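PDB 5K04: N-terminal acetyltransferase B complex subunit NAT3 from Candida albicans, which is the probable catalytic subunit of the NatB complex, a GNAT-family enzyme that transfers an acetyl group from acetyl-CoA to protein N-termini. Local coordinates for residues Tyr44-Thr49 against Gln53-Met58; Thr24-Phe27 against Phe31-Gln34. All blocks are in the same frame, centred on the assembly; numbering follows the deposited sequence.

From the N terminus, strand 3-6 and helix 16-19 come first. Contact 2 follows: it closes a short loop between 24-27 and 31-34, just where the chain enters helix 29-38. Contact 1 closes the next loop. It pairs 44-49 with 53-58 across the turn of the hairpin formed by strands 43-48 and 53-65. The two contacts stand in series and neither nests in nor crosses the other. Their centres lie about 16 Å apart, yet they meet at Y57, whose OH packs against T24 CG2 and near the OH of Y32. Together they tie the loop beside the coenzyme A pocket to the central sheet of the GNAT fold.

Contact 1: Tyr44-Thr49 against Gln53-Met58; sequences YKSVET and QASGYM
S55 OG lies between two side chains of the opposite strand. S55 OG donates to E48 OE1 at 2.8 Å, on the carboxylate lone pair that faces away from the other oxygen. On its other flank S55 OG has S46 OG, 2.6 Å away and within hydrogen-bonding distance. E48 reaches the serine by bending at chi2 (-62°). Its other oxygen, OE2, forms a salt bridge with R277 of the partner subunit. The carboxylate therefore joins the hairpin to the second chain of the complex, and the arginine probably stabilises its negative charge.

S55 can point at its neighbour because the strands carry a beta bulge. S46 pairs with G56, but V47 pairs with A54, so S55 is the extra residue. The S46 pairing is kept by S46 N to G56 O (2.8 Å) and S55 N to S46 O (2.9 Å).

Toward Y44 and M58 the pairing is regular. M58 N binds Y44 O at 2.9 Å. On the same face as S46, the Y44 ring lies beside M58. M58 CB sits over one face of the Y44 ring, 4.0 Å from the centroid, offset toward the rim. M58 CG touches Y44 CZ at 3.5 Å. The Y44 hydroxyl continues to the carbonyl of L93. K45 and Y57 form the adjacent non-hydrogen-bonded pair on the other face. K45 NZ makes a salt bridge with D11, and Y57 OH a hydrogen bond with N19.

The contact is an antiparallel beta hairpin with a beta bulge, set in the mixed sheet of the GNAT fold between strand 3-6 and strand 70-80. Y44, S46, E48 and S55 lie against helix 89-96 and the loops beside it, while M58 reaches I75 and V78 of strand 70-80.

Contact 2: Thr24-Phe27 against Phe31-Gln34; sequences TENF and FYSQ
F27 packs against two aromatic residues of helix 29-38, F31 over one ring face and Y32 at the edge. F31 turns an edge toward the face of F27. F31 CE2 stands 3.6 Å above the F27 plane, over the ring centre, and the planes are inclined at 55°. The nearest carbons, F27 CG and F31 CD2, are 3.4 Å apart.

Y32 meets the same residue in a different way. F27 CB lies over the face of the Y32 ring, 4.1 Å from its centroid. Y32 CE1 comes up in plane at the edge of the F27 ring. A chi1 of -70° sets Y32 CG opposite the carbonyl carbon, and the ring passes beside F27 N and O, with Y32 CE2 3.3 Å from F27 O. Y32 OH accepts from F27 N at 3.1 Å, nearly straight at 168°. N26 OD1 lies near the same hydroxyl, but its bond is to N19. Y32 also packs on Y57 and M59 of strand 53-65.

One N-H...O hydrogen bond and an aromatic cluster thus fix the loop against the start of the helix. T24, at the start of the same segment, touches coenzyme A. The backbone amide of F27 is satisfied by a phenol.

Contact 1: Tyr44-Thr49 against Gln53-Met58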
ATOM      1  N   TYR B  44      -6.269 -11.837  13.129  1.00 38.54           N
ATOM      2  CA  TYR B  44      -5.579 -11.010  14.099  1.00 39.52           C
ATOM      3  C   TYR B  44      -4.083 -11.099  13.850  1.00 40.00           C
ATOM      4  O   TYR B  44      -3.579 -12.018  13.195  1.00 24.78           O
ATOM      5  CB  TYR B  44      -5.903 -11.417  15.547  1.00 33.79           C
ATOM      6  CG  TYR B  44      -5.800 -12.901  15.796  1.00 36.12           C
ATOM      7  CD1 TYR B  44      -4.596 -13.486  16.185  1.00 39.24           C
ATOM      8  CD2 TYR B  44      -6.904 -13.722  15.651  1.00 35.72           C
ATOM      9  CE1 TYR B  44      -4.509 -14.870  16.431  1.00 37.05           C
ATOM     10  CE2 TYR B  44      -6.827 -15.104  15.881  1.00 38.37           C
ATOM     11  CZ  TYR B  44      -5.633 -15.667  16.266  1.00 34.78           C
ATOM     12  OH  TYR B  44      -5.565 -17.025  16.470  1.00 29.98           O
ATOM     13  N   LYS B  45      -3.384 -10.122  14.406  1.00 36.60           N
ATOM     14  CA  LYS B  45      -1.973  -9.937  14.167  1.00 40.62           C
ATOM     15  C   LYS B  45      -1.235  -9.890  15.496  1.00 40.98           C
ATOM     16  O   LYS B  45      -1.785  -9.504  16.537  1.00 25.00           O
ATOM     17  CB  LYS B  45      -1.707  -8.646  13.380  1.00 34.51           C
ATOM     18  CG  LYS B  45      -2.186  -7.369  14.092  1.00 35.94           C
ATOM     19  CD  LYS B  45      -1.672  -6.116  13.387  1.00 31.11           C
ATOM     20  CE  LYS B  45      -2.131  -4.836  14.069  1.00 38.46           C
ATOM     21  NZ  LYS B  45      -1.677  -3.657  13.256  1.00 46.71           N
ATOM     22  N   SER B  46       0.019 -10.315  15.441  1.00 39.10           N
ATOM     23  CA  SER B  46       0.939 -10.116  16.541  1.00 33.73           C
ATOM     24  C   SER B  46       1.702  -8.829  16.290  1.00 34.04           C
ATOM     25  O   SER B  46       1.918  -8.428  15.143  1.00 24.89           O
ATOM     26  CB  SER B  46       1.903 -11.298  16.692  1.00 31.71           C
ATOM     27  OG  SER B  46       2.648 -11.539  15.500  1.00 28.41           O
ATOM     28  N   VAL B  47       2.115  -8.196  17.385  1.00 37.30           N
ATOM     29  CA  VAL B  47       2.697  -6.859  17.381  1.00 38.57           C
ATOM     30  C   VAL B  47       3.752  -6.816  18.479  1.00 39.95           C
ATOM     31  O   VAL B  47       3.609  -7.463  19.520  1.00 28.92           O
ATOM     32  CB  VAL B  47       1.558  -5.822  17.553  1.00 47.81           C
ATOM     33  CG1 VAL B  47       1.975  -4.649  18.335  1.00 53.74           C
ATOM     34  CG2 VAL B  47       0.962  -5.420  16.180  1.00 44.63           C
ATOM     35  N   GLU B  48       4.828  -6.078  18.230  1.00 48.18           N
ATOM     36  CA  GLU B  48       5.973  -6.074  19.124  1.00 44.05           C
ATOM     37  C   GLU B  48       6.349  -4.663  19.558  1.00 45.04           C
ATOM     38  O   GLU B  48       6.212  -3.693  18.809  1.00 40.90           O
ATOM     39  CB  GLU B  48       7.216  -6.727  18.481  1.00 39.62           C
ATOM     40  CG  GLU B  48       7.001  -8.102  17.924  1.00 41.97           C
ATOM     41  CD  GLU B  48       6.589  -9.120  18.980  1.00 37.66           C
ATOM     42  OE1 GLU B  48       5.862 -10.073  18.614  1.00 26.94           O
ATOM     43  OE2 GLU B  48       7.009  -8.978  20.147  1.00 30.86           O
ATOM     44  N   THR B  49       6.834  -4.581  20.786  1.00 50.49           N
ATOM     45  CA  THR B  49       7.598  -3.433  21.239  1.00 61.25           C
ATOM     46  C   THR B  49       9.045  -3.179  20.838  1.00 61.97           C
ATOM     47  O   THR B  49       9.854  -4.115  20.813  1.00 58.75           O
ATOM     48  CB  THR B  49       8.105  -3.690  22.649  1.00 58.42           C
ATOM     49  OG1 THR B  49       8.860  -4.914  22.645  1.00 55.26           O
ATOM     50  CG2 THR B  49       6.936  -3.840  23.582  1.00 61.02           C
ATOM     51  N   GLN B  53       4.953  -2.751  15.232  1.00 55.79           N
ATOM     52  CA  GLN B  53       5.097  -3.397  13.936  1.00 56.64           C
ATOM     53  C   GLN B  53       4.533  -4.805  14.003  1.00 42.99           C
ATOM     54  O   GLN B  53       4.715  -5.513  14.995  1.00 32.35           O
ATOM     55  CB  GLN B  53       6.571  -3.443  13.518  1.00 67.28           C
ATOM     56  CG  GLN B  53       6.820  -4.089  12.156  1.00 71.80           C
ATOM     57  CD  GLN B  53       8.286  -4.450  11.899  1.00 67.33           C
ATOM     58  OE1 GLN B  53       9.110  -4.470  12.813  1.00 65.27           O
ATOM     59  NE2 GLN B  53       8.605  -4.745  10.644  1.00 64.73           N
ATOM     60  N   ALA B  54       3.837  -5.202  12.943  1.00 42.62           N
ATOM     61  CA  ALA B  54       3.270  -6.538  12.878  1.00 45.07           C
ATOM     62  C   ALA B  54       4.392  -7.564  12.755  1.00 41.71           C
ATOM     63  O   ALA B  54       5.202  -7.507  11.824  1.00 29.87           O
ATOM     64  CB  ALA B  54       2.297  -6.652  11.705  1.00 39.01           C
ATOM     65  N   SER B  55       4.448  -8.485  13.714  1.00 41.05           N
ATOM     66  CA  SER B  55       5.407  -9.575  13.713  1.00 40.19           C
ATOM     67  C   SER B  55       4.842 -10.853  13.097  1.00 42.83           C
ATOM     68  O   SER B  55       5.611 -11.781  12.815  1.00 36.16           O
ATOM     69  CB  SER B  55       5.865  -9.845  15.148  1.00 33.83           C
ATOM     70  OG  SER B  55       4.742  -9.995  15.996  1.00 30.28           O
ATOM     71  N   GLY B  56       3.527 -10.915  12.887  1.00 42.54           N
ATOM     72  CA  GLY B  56       2.886 -12.058  12.266  1.00 37.34           C
ATOM     73  C   GLY B  56       1.384 -11.880  12.278  1.00 39.88           C
ATOM     74  O   GLY B  56       0.853 -10.930  12.857  1.00 24.45           O
ATOM     75  N   TYR B  57       0.695 -12.819  11.626  1.00 40.96           N
ATOM     76  CA  TYR B  57      -0.758 -12.796  11.654  1.00 42.80           C
ATOM     77  C   TYR B  57      -1.320 -14.195  11.446  1.00 38.17           C
ATOM     78  O   TYR B  57      -0.633 -15.111  10.985  1.00 23.28           O
ATOM     79  CB  TYR B  57      -1.354 -11.822  10.617  1.00 39.95           C
ATOM     80  CG  TYR B  57      -0.954 -12.050   9.160  1.00 35.30           C
ATOM     81  CD1 TYR B  57      -1.646 -12.940   8.346  1.00 37.41           C
ATOM     82  CD2 TYR B  57       0.094 -11.328   8.598  1.00 34.78           C
ATOM     83  CE1 TYR B  57      -1.282 -13.125   7.013  1.00 39.53           C
ATOM     84  CE2 TYR B  57       0.468 -11.496   7.290  1.00 36.92           C
ATOM     85  CZ  TYR B  57      -0.219 -12.391   6.491  1.00 39.52           C
ATOM     86  OH  TYR B  57       0.183 -12.533   5.183  1.00 28.22           O
ATOM     87  N   MET B  58      -2.592 -14.329  11.839  1.00 38.63           N
ATOM     88  CA  MET B  58      -3.407 -15.520  11.661  1.00 36.25           C
ATOM     89  C   MET B  58      -4.668 -15.148  10.887  1.00 33.99           C
ATOM     90  O   MET B  58      -5.335 -14.161  11.216  1.00 19.87           O
ATOM     91  CB  MET B  58      -3.797 -16.133  13.009  1.00 43.33           C
ATOM     92  CG  MET B  58      -5.130 -16.855  12.965  1.00 41.16           C
ATOM     93  SD  MET B  58      -5.037 -18.291  11.946  1.00 14.81           S
ATOM     94  CE  MET B  58      -3.851 -19.080  12.922  1.00 28.06           C
TER

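Contact 2: Thr24-Phe27 against Phe31-Gln34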
ATOM      1  N   THR B  24       5.013 -17.049   1.779  1.00 49.41           N
ATOM      2  CA  THR B  24       3.891 -16.275   2.282  1.00 48.17           C
ATOM      3  C   THR B  24       3.229 -15.581   1.102  1.00 37.66           C
ATOM      4  O   THR B  24       3.780 -14.626   0.538  1.00 23.06           O
ATOM      5  CB  THR B  24       4.349 -15.261   3.326  1.00 49.07           C
ATOM      6  OG1 THR B  24       5.052 -15.936   4.375  1.00 36.38           O
ATOM      7  CG2 THR B  24       3.139 -14.515   3.888  1.00 47.65           C
ATOM      8  N   GLU B  25       2.055 -16.070   0.732  1.00 47.88           N
ATOM      9  CA  GLU B  25       1.326 -15.520  -0.396  1.00 54.56           C
ATOM     10  C   GLU B  25       0.822 -14.127  -0.054  1.00 46.35           C
ATOM     11  O   GLU B  25       0.507 -13.819   1.101  1.00 30.12           O
ATOM     12  CB  GLU B  25       0.140 -16.424  -0.766  1.00 53.78           C
ATOM     13  CG  GLU B  25       0.464 -17.918  -0.906  1.00 52.13           C
ATOM     14  CD  GLU B  25       1.168 -18.275  -2.211  1.00 55.73           C
ATOM     15  OE1 GLU B  25       1.428 -17.367  -3.043  1.00 48.82           O
ATOM     16  OE2 GLU B  25       1.458 -19.476  -2.401  1.00 53.16           O
ATOM     17  N   ASN B  26       0.723 -13.279  -1.064  1.00 48.27           N
ATOM     18  CA  ASN B  26       0.014 -12.020  -0.892  1.00 47.54           C
ATOM     19  C   ASN B  26      -1.249 -12.111  -1.731  1.00 46.36           C
ATOM     20  O   ASN B  26      -1.189 -12.104  -2.965  1.00 34.84           O
ATOM     21  CB  ASN B  26       0.859 -10.805  -1.256  1.00 54.20           C
ATOM     22  CG  ASN B  26       0.165  -9.504  -0.870  1.00 61.56           C
ATOM     23  OD1 ASN B  26       0.232  -9.076   0.276  1.00 50.78           O
ATOM     24  ND2 ASN B  26      -0.543  -8.898  -1.823  1.00 65.30           N
ATOM     25  N   PHE B  27      -2.383 -12.231  -1.049  1.00 51.24           N
ATOM     26  CA  PHE B  27      -3.653 -12.526  -1.688  1.00 38.67           C
ATOM     27  C   PHE B  27      -4.267 -11.265  -2.285  1.00 32.28           C
ATOM     28  O   PHE B  27      -3.803 -10.139  -2.072  1.00 22.36           O
ATOM     29  CB  PHE B  27      -4.627 -13.160  -0.684  1.00 40.60           C
ATOM     30  CG  PHE B  27      -4.114 -14.425  -0.047  1.00 40.70           C
ATOM     31  CD1 PHE B  27      -3.872 -15.560  -0.813  1.00 45.89           C
ATOM     32  CD2 PHE B  27      -3.887 -14.481   1.317  1.00 38.75           C
ATOM     33  CE1 PHE B  27      -3.397 -16.731  -0.233  1.00 46.48           C
ATOM     34  CE2 PHE B  27      -3.401 -15.640   1.907  1.00 47.09           C
ATOM     35  CZ  PHE B  27      -3.164 -16.772   1.134  1.00 49.51           C
ATOM     36  N   PHE B  31      -9.859 -11.341  -0.966  1.00 43.13           N
ATOM     37  CA  PHE B  31      -9.697 -12.494  -0.089  1.00 42.87           C
ATOM     38  C   PHE B  31      -9.480 -12.052   1.362  1.00 33.85           C
ATOM     39  O   PHE B  31     -10.138 -12.549   2.282  1.00 26.46           O
ATOM     40  CB  PHE B  31      -8.528 -13.332  -0.612  1.00 39.23           C
ATOM     41  CG  PHE B  31      -8.357 -14.655   0.062  1.00 39.96           C
ATOM     42  CD1 PHE B  31      -9.221 -15.709  -0.220  1.00 47.11           C
ATOM     43  CD2 PHE B  31      -7.295 -14.873   0.937  1.00 43.63           C
ATOM     44  CE1 PHE B  31      -9.054 -16.956   0.386  1.00 52.41           C
ATOM     45  CE2 PHE B  31      -7.114 -16.121   1.546  1.00 43.26           C
ATOM     46  CZ  PHE B  31      -7.996 -17.164   1.270  1.00 43.57           C
ATOM     47  N   TYR B  32      -8.551 -11.118   1.576  1.00 34.60           N
ATOM     48  CA  TYR B  32      -8.360 -10.527   2.899  1.00 42.56           C
ATOM     49  C   TYR B  32      -9.645  -9.924   3.434  1.00 41.21           C
ATOM     50  O   TYR B  32     -10.014 -10.147   4.592  1.00 22.94           O
ATOM     51  CB  TYR B  32      -7.291  -9.449   2.838  1.00 40.06           C
ATOM     52  CG  TYR B  32      -5.926  -9.996   2.618  1.00 44.44           C
ATOM     53  CD1 TYR B  32      -5.353 -10.862   3.548  1.00 37.43           C
ATOM     54  CD2 TYR B  32      -5.203  -9.655   1.477  1.00 38.48           C
ATOM     55  CE1 TYR B  32      -4.091 -11.364   3.348  1.00 39.66           C
ATOM     56  CE2 TYR B  32      -3.953 -10.147   1.268  1.00 41.46           C
ATOM     57  CZ  TYR B  32      -3.388 -10.992   2.198  1.00 40.79           C
ATOM     58  OH  TYR B  32      -2.123 -11.461   1.956  1.00 32.94           O
ATOM     59  N   SER B  33     -10.312  -9.114   2.613  1.00 43.33           N
ATOM     60  CA  SER B  33     -11.507  -8.414   3.071  1.00 43.12           C
ATOM     61  C   SER B  33     -12.646  -9.391   3.365  1.00 40.37           C
ATOM     62  O   SER B  33     -13.465  -9.141   4.258  1.00 30.04           O
ATOM     63  CB  SER B  33     -11.937  -7.386   2.024  1.00 34.00           C
ATOM     64  OG  SER B  33     -12.434  -8.062   0.881  1.00 28.68           O
ATOM     65  N   GLN B  34     -12.709 -10.493   2.617  1.00 45.82           N
ATOM     66  CA  GLN B  34     -13.703 -11.536   2.867  1.00 44.59           C
ATOM     67  C   GLN B  34     -13.544 -12.136   4.257  1.00 39.68           C
ATOM     68  O   GLN B  34     -14.533 -12.375   4.957  1.00 30.98           O
ATOM     69  CB  GLN B  34     -13.590 -12.644   1.803  1.00 44.28           C
ATOM     70  CG  GLN B  34     -14.535 -13.824   2.042  1.00 47.31           C
ATOM     71  CD  GLN B  34     -14.216 -15.080   1.208  1.00 53.21           C
ATOM     72  OE1 GLN B  34     -13.073 -15.335   0.820  1.00 44.95           O
ATOM     73  NE2 GLN B  34     -15.247 -15.871   0.944  1.00 56.28           N
TER